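Local coordinates for periplasmic binding protein (Thermotoga lettingae TMO, PDB 4RY8) that binds 5-methylthioribose as the periplasmic solute-binding component of what is probably a sugar transporter, at residues C[139-144]-C[155-160]; C[186-191]-C[210-215]. One frame throughout, in Å; residues are numbered along the deposited sequence.

Contact 1: residues C[139-144]-C[155-160]; sequences VIYVNV and KMWQII
Tyr141 and Trp157 both hold CG opposite the backbone N (chi1 180° and 168°), and these extended torsions send the phenol from the strand and the indole from the helix past one another between the two backbones. The CA atoms of the pair stay 9.2 Å apart, a separation spanned by two large aromatic side chains. Trp157 CD1 sits over the centre of the tyrosine ring and comes within 3.3 Å of Tyr141 CZ. The phenol and the five-membered ring have centroids 3.8 Å apart, but their planes are inclined at 33°, an oblique pairing. On the other face of the phenol, near its rim, lies Asn143 CB. Val139, two residues earlier and so on the same face of the strand, faces the same helix and sets CG1 3.7 Å from Trp157 CH2, its beta-branched side chain abutting the far end of the indole from the opposite direction.

The polar ends are satisfied as well. Asn143 ND2 donates to Tyr141 OH over 3.0 Å in a nearly straight bond that lies in the amide plane, and the same hydroxyl is hydrogen-bonded to Asp154. Trp157 NE1 is hydrogen-bonded to Glu169 on the next strand, 167-173. A leucine in place of Tyr141 would probably leave the Trp157 five-membered ring without its flat neighbour and deprive Asn143 ND2 and Asp154 of their shared hydroxyl partner. The contact joins the first strand of a beta-alpha-beta unit to its crossover helix, 148-163. Its chemistry combines close aromatic and aliphatic contact with specific polar tethers: Tyr141 OH and Trp157 NE1, the two polar atoms the rings carry into this buried interface, are both hydrogen-bonded, so the aromatic pair can be buried without leaving either unsatisfied.

Contact 2: residues C[186-191]-C[210-215]; sequences TRMEAA and KGAVRA
Met188 meets both Ala212 and Ala215 and is the principal residue that helix 186-191 offers to helix 210-215. Its CB and CG each lie 3.6 Å from Ala215 CB, so the methyl group rests against the root of the methionine. With CG anti to the backbone N (chi1 -177°), that carbon lies alongside the neighbouring helix, 4.3 Å from Ala212 CB and 3.9 Å from Ala212 O; the bend at chi2 (73°) then sets the direction of SD. A long, unbranched, flexible side chain suits this place because it can follow the surface of a helix and still continue into the core, where Met188 also touches Val201 of the central sheet and Phe225.

Glu189 follows at the border of the contact. Its backbone N is 4.2 Å from Ala215 CB, while its CG makes a looser approach to the same methyl; the aliphatic part of the glutamate thus flanks the interface in a partly exposed position suited to a charged residue.

Opposite them, small residues allow the helices to come close. Ala212 and Ala215 have no side chain beyond a methyl group, and the CA atoms of Met188 and Ala212 come within 5.7 Å. The two axes approach to 8.2 Å and cross at -51°, with no hydrogen bond between the segments. Ala212 touches Val201, as Met188 does, so both helices rest on strand 200-203. Neighbouring helices packed on one side of a largely parallel sheet, here 180-194 and 206-219, are characteristic of the alpha/beta lobes of periplasmic binding proteins.

From the N terminus, the chain first passes through the lobe built on strands such as 17-22 and 74-78, then enters the second lobe. There contact 1 closes a short loop, strand 137-142 to helix 148-163, before the chain returns along strand 167-173. Contact 2 then closes a longer one, from helix 180-194 through strand 200-203 to helix 206-219. The loops follow in series, neither nesting nor crossing. They meet through Ile140, whose side chain points away from helix 148-163: its CD1 lies 3.8 Å from Met188 CE. Strand 137-142 therefore ties the helix of contact 1 to helix 180-194 of contact 2 across the sheet.

Contact 1: residues C[139-144]-C[155-160]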
loop_
_atom_site.group_PDB
_atom_site.type_symbol
_atom_site.label_atom_id
_atom_site.label_comp_id
_atom_site.label_asym_id
_atom_site.label_seq_id
_atom_site.Cartn_x
_atom_site.Cartn_y
_atom_site.Cartn_z
ATOM N N VAL C 139 -18.426 -11.373 0.430
ATOM C CA VAL C 139 -17.856 -10.903 -0.809
ATOM C C VAL C 139 -17.829 -11.973 -1.856
ATOM O O VAL C 139 -17.308 -13.106 -1.588
ATOM C CB VAL C 139 -16.394 -10.422 -0.569
ATOM C CG1 VAL C 139 -15.781 -9.893 -1.861
ATOM C CG2 VAL C 139 -16.375 -9.365 0.520
ATOM N N ILE C 140 -18.345 -11.605 -3.032
ATOM C CA ILE C 140 -18.091 -12.309 -4.321
ATOM C C ILE C 140 -16.827 -11.759 -4.956
ATOM O O ILE C 140 -16.754 -10.608 -5.348
ATOM C CB ILE C 140 -19.280 -12.248 -5.292
ATOM C CG1 ILE C 140 -20.495 -12.959 -4.616
ATOM C CG2 ILE C 140 -18.912 -12.882 -6.653
ATOM C CD1 ILE C 140 -21.838 -12.734 -5.250
ATOM N N TYR C 141 -15.802 -12.594 -5.025
ATOM C CA TYR C 141 -14.475 -12.188 -5.509
ATOM C C TYR C 141 -14.359 -12.577 -6.971
ATOM O O TYR C 141 -14.482 -13.762 -7.330
ATOM C CB TYR C 141 -13.434 -12.954 -4.725
ATOM C CG TYR C 141 -11.970 -12.714 -5.047
ATOM C CD1 TYR C 141 -11.455 -11.437 -5.261
ATOM C CD2 TYR C 141 -11.071 -13.750 -4.970
ATOM C CE1 TYR C 141 -10.122 -11.254 -5.504
ATOM C CE2 TYR C 141 -9.739 -13.563 -5.208
ATOM C CZ TYR C 141 -9.265 -12.302 -5.442
ATOM O OH TYR C 141 -7.936 -12.128 -5.616
ATOM N N VAL C 142 -14.055 -11.609 -7.822
ATOM C CA VAL C 142 -13.926 -11.904 -9.252
ATOM C C VAL C 142 -12.484 -11.687 -9.694
ATOM O O VAL C 142 -11.968 -10.539 -9.780
ATOM C CB VAL C 142 -14.860 -11.098 -10.110
ATOM C CG1 VAL C 142 -14.973 -11.756 -11.474
ATOM C CG2 VAL C 142 -16.220 -10.904 -9.448
ATOM N N ASN C 143 -11.812 -12.814 -9.901
ATOM C CA ASN C 143 -10.418 -12.813 -10.277
ATOM C C ASN C 143 -10.048 -14.213 -10.645
ATOM O O ASN C 143 -10.803 -15.148 -10.345
ATOM C CB ASN C 143 -9.547 -12.335 -9.103
ATOM C CG ASN C 143 -8.149 -11.923 -9.525
ATOM O OD1 ASN C 143 -7.872 -11.652 -10.705
ATOM N ND2 ASN C 143 -7.265 -11.847 -8.564
ATOM N N VAL C 144 -8.905 -14.339 -11.328
ATOM C CA VAL C 144 -8.396 -15.631 -11.820
ATOM C C VAL C 144 -6.878 -15.654 -11.730
ATOM O O VAL C 144 -6.233 -14.611 -11.844
ATOM C CB VAL C 144 -8.798 -15.844 -13.299
ATOM C CG1 VAL C 144 -10.189 -15.334 -13.556
ATOM C CG2 VAL C 144 -7.870 -15.135 -14.270
ATOM N N LYS C 155 -2.840 -11.490 -3.639
ATOM C CA LYS C 155 -2.117 -11.585 -2.368
ATOM C C LYS C 155 -2.599 -10.589 -1.354
ATOM O O LYS C 155 -2.652 -10.840 -0.147
ATOM C CB LYS C 155 -0.619 -11.427 -2.599
ATOM C CG LYS C 155 0.066 -12.571 -3.339
ATOM C CD LYS C 155 0.056 -13.842 -2.513
ATOM C CE LYS C 155 1.080 -14.847 -3.004
ATOM N NZ LYS C 155 1.045 -16.105 -2.205
ATOM N N MET C 156 -2.936 -9.393 -1.847
ATOM C CA MET C 156 -3.371 -8.340 -0.979
ATOM C C MET C 156 -4.787 -8.582 -0.517
ATOM O O MET C 156 -5.086 -8.277 0.637
ATOM C CB MET C 156 -3.184 -6.984 -1.673
ATOM C CG MET C 156 -1.722 -6.533 -1.749
ATOM S SD MET C 156 -0.719 -6.582 -0.227
ATOM C CE MET C 156 0.384 -5.208 -0.528
ATOM N N TRP C 157 -5.630 -9.219 -1.347
ATOM C CA TRP C 157 -6.941 -9.668 -0.888
ATOM C C TRP C 157 -6.830 -10.662 0.265
ATOM O O TRP C 157 -7.548 -10.561 1.265
ATOM C CB TRP C 157 -7.754 -10.226 -2.049
ATOM C CG TRP C 157 -9.040 -11.012 -1.747
ATOM C CD1 TRP C 157 -9.327 -12.299 -2.155
ATOM C CD2 TRP C 157 -10.200 -10.545 -1.049
ATOM N NE1 TRP C 157 -10.611 -12.651 -1.751
ATOM C CE2 TRP C 157 -11.153 -11.586 -1.061
ATOM C CE3 TRP C 157 -10.526 -9.337 -0.398
ATOM C CZ2 TRP C 157 -12.397 -11.462 -0.438
ATOM C CZ3 TRP C 157 -11.789 -9.222 0.212
ATOM C CH2 TRP C 157 -12.701 -10.253 0.176
ATOM N N GLN C 158 -5.947 -11.635 0.139
ATOM C CA GLN C 158 -5.757 -12.578 1.215
ATOM C C GLN C 158 -5.371 -11.873 2.542
ATOM O O GLN C 158 -5.812 -12.291 3.606
ATOM C CB GLN C 158 -4.691 -13.597 0.810
ATOM C CG GLN C 158 -4.895 -14.230 -0.553
ATOM C CD GLN C 158 -6.281 -14.896 -0.730
ATOM O OE1 GLN C 158 -6.874 -15.352 0.222
ATOM N NE2 GLN C 158 -6.804 -14.890 -1.952
ATOM N N ILE C 159 -4.587 -10.770 2.474
ATOM C CA ILE C 159 -4.132 -10.088 3.673
ATOM C C ILE C 159 -5.276 -9.294 4.293
ATOM O O ILE C 159 -5.400 -9.240 5.528
ATOM C CB ILE C 159 -2.873 -9.207 3.370
ATOM C CG1 ILE C 159 -1.600 -9.904 3.857
ATOM C CG2 ILE C 159 -2.891 -7.903 4.107
ATOM C CD1 ILE C 159 -1.345 -11.265 3.258
ATOM N N ILE C 160 -6.093 -8.678 3.462
ATOM C CA ILE C 160 -7.310 -8.041 3.960
ATOM C C ILE C 160 -8.203 -9.053 4.657
ATOM O O ILE C 160 -8.772 -8.747 5.702
ATOM C CB ILE C 160 -8.121 -7.328 2.879
ATOM C CG1 ILE C 160 -7.746 -5.848 2.857
ATOM C CG2 ILE C 160 -9.620 -7.421 3.156
ATOM C CD1 ILE C 160 -6.268 -5.639 2.682
#

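Contact 2: residues C[186-191]-C[210-215]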
loop_
_atom_site.group_PDB
_atom_site.type_symbol
_atom_site.label_atom_id
_atom_site.label_comp_id
_atom_site.label_asym_id
_atom_site.label_seq_id
_atom_site.Cartn_x
_atom_site.Cartn_y
_atom_site.Cartn_z
ATOM N N THR C 186 -22.792 -13.652 -16.856
ATOM C CA THR C 186 -23.491 -14.927 -16.759
ATOM C C THR C 186 -23.148 -15.570 -15.419
ATOM O O THR C 186 -24.026 -16.014 -14.699
ATOM C CB THR C 186 -23.099 -15.842 -17.911
ATOM O OG1 THR C 186 -23.547 -15.245 -19.122
ATOM C CG2 THR C 186 -23.777 -17.223 -17.775
ATOM N N ARG C 187 -21.860 -15.628 -15.115
ATOM C CA ARG C 187 -21.380 -16.197 -13.857
ATOM C C ARG C 187 -21.966 -15.480 -12.656
ATOM O O ARG C 187 -22.314 -16.105 -11.680
ATOM C CB ARG C 187 -19.847 -16.120 -13.780
ATOM C CG ARG C 187 -19.084 -17.002 -14.746
ATOM C CD ARG C 187 -17.700 -16.394 -15.049
ATOM N NE ARG C 187 -16.748 -17.465 -15.346
ATOM C CZ ARG C 187 -16.734 -18.191 -16.467
ATOM N NH1 ARG C 187 -17.587 -17.948 -17.458
ATOM N NH2 ARG C 187 -15.832 -19.165 -16.605
ATOM N N MET C 188 -22.029 -14.151 -12.717
ATOM C CA MET C 188 -22.514 -13.381 -11.603
ATOM C C MET C 188 -23.995 -13.684 -11.326
ATOM O O MET C 188 -24.364 -13.787 -10.144
ATOM C CB MET C 188 -22.226 -11.890 -11.799
ATOM C CG MET C 188 -22.634 -11.017 -10.630
ATOM S SD MET C 188 -21.626 -11.114 -9.137
ATOM C CE MET C 188 -22.664 -10.242 -7.979
ATOM N N GLU C 189 -24.806 -13.873 -12.386
ATOM C CA GLU C 189 -26.226 -14.262 -12.264
ATOM C C GLU C 189 -26.347 -15.518 -11.429
ATOM O O GLU C 189 -27.175 -15.580 -10.498
ATOM C CB GLU C 189 -26.869 -14.575 -13.614
ATOM C CG GLU C 189 -27.163 -13.410 -14.542
ATOM C CD GLU C 189 -27.436 -13.899 -15.966
ATOM O OE1 GLU C 189 -27.938 -15.040 -16.156
ATOM O OE2 GLU C 189 -27.137 -13.158 -16.913
ATOM N N ALA C 190 -25.502 -16.509 -11.748
ATOM C CA ALA C 190 -25.505 -17.792 -11.005
ATOM C C ALA C 190 -24.980 -17.645 -9.581
ATOM O O ALA C 190 -25.557 -18.237 -8.665
ATOM C CB ALA C 190 -24.712 -18.874 -11.766
ATOM N N ALA C 191 -23.896 -16.877 -9.393
ATOM C CA ALA C 191 -23.300 -16.626 -8.076
ATOM C C ALA C 191 -24.260 -15.946 -7.075
ATOM O O ALA C 191 -24.268 -16.297 -5.905
ATOM C CB ALA C 191 -22.008 -15.812 -8.195
ATOM N N LYS C 210 -17.490 -4.882 -15.001
ATOM C CA LYS C 210 -18.563 -4.483 -15.915
ATOM C C LYS C 210 -19.583 -5.580 -16.013
ATOM O O LYS C 210 -20.759 -5.356 -15.915
ATOM C CB LYS C 210 -17.993 -4.163 -17.306
ATOM C CG LYS C 210 -16.843 -3.160 -17.287
ATOM C CD LYS C 210 -17.150 -1.823 -17.887
ATOM C CE LYS C 210 -16.972 -1.841 -19.387
ATOM N NZ LYS C 210 -15.641 -2.269 -19.901
ATOM N N GLY C 211 -19.120 -6.814 -16.162
ATOM C CA GLY C 211 -20.040 -7.941 -16.149
ATOM C C GLY C 211 -20.833 -8.064 -14.894
ATOM O O GLY C 211 -22.053 -8.289 -14.950
ATOM N N ALA C 212 -20.161 -7.916 -13.760
ATOM C CA ALA C 212 -20.782 -8.050 -12.443
ATOM C C ALA C 212 -21.858 -6.999 -12.205
ATOM O O ALA C 212 -22.962 -7.318 -11.750
ATOM C CB ALA C 212 -19.735 -7.975 -11.349
ATOM N N VAL C 213 -21.547 -5.759 -12.574
ATOM C CA VAL C 213 -22.489 -4.648 -12.408
ATOM C C VAL C 213 -23.709 -4.799 -13.271
ATOM O O VAL C 213 -24.822 -4.521 -12.821
ATOM C CB VAL C 213 -21.786 -3.300 -12.722
ATOM C CG1 VAL C 213 -22.768 -2.129 -12.712
ATOM C CG2 VAL C 213 -20.675 -3.053 -11.709
ATOM N N ARG C 214 -23.532 -5.217 -14.531
ATOM C CA ARG C 214 -24.658 -5.411 -15.403
ATOM C C ARG C 214 -25.551 -6.550 -14.890
ATOM O O ARG C 214 -26.743 -6.453 -14.948
ATOM C CB ARG C 214 -24.203 -5.692 -16.822
ATOM C CG ARG C 214 -23.430 -4.586 -17.462
ATOM C CD ARG C 214 -22.946 -5.002 -18.820
ATOM N NE ARG C 214 -22.126 -3.929 -19.360
ATOM C CZ ARG C 214 -20.988 -4.086 -20.026
ATOM N NH1 ARG C 214 -20.470 -5.301 -20.255
ATOM N NH2 ARG C 214 -20.349 -2.999 -20.446
ATOM N N ALA C 215 -24.952 -7.622 -14.376
ATOM C CA ALA C 215 -25.726 -8.699 -13.774
ATOM C C ALA C 215 -26.598 -8.182 -12.621
ATOM O O ALA C 215 -27.790 -8.482 -12.542
ATOM C CB ALA C 215 -24.795 -9.798 -13.283
#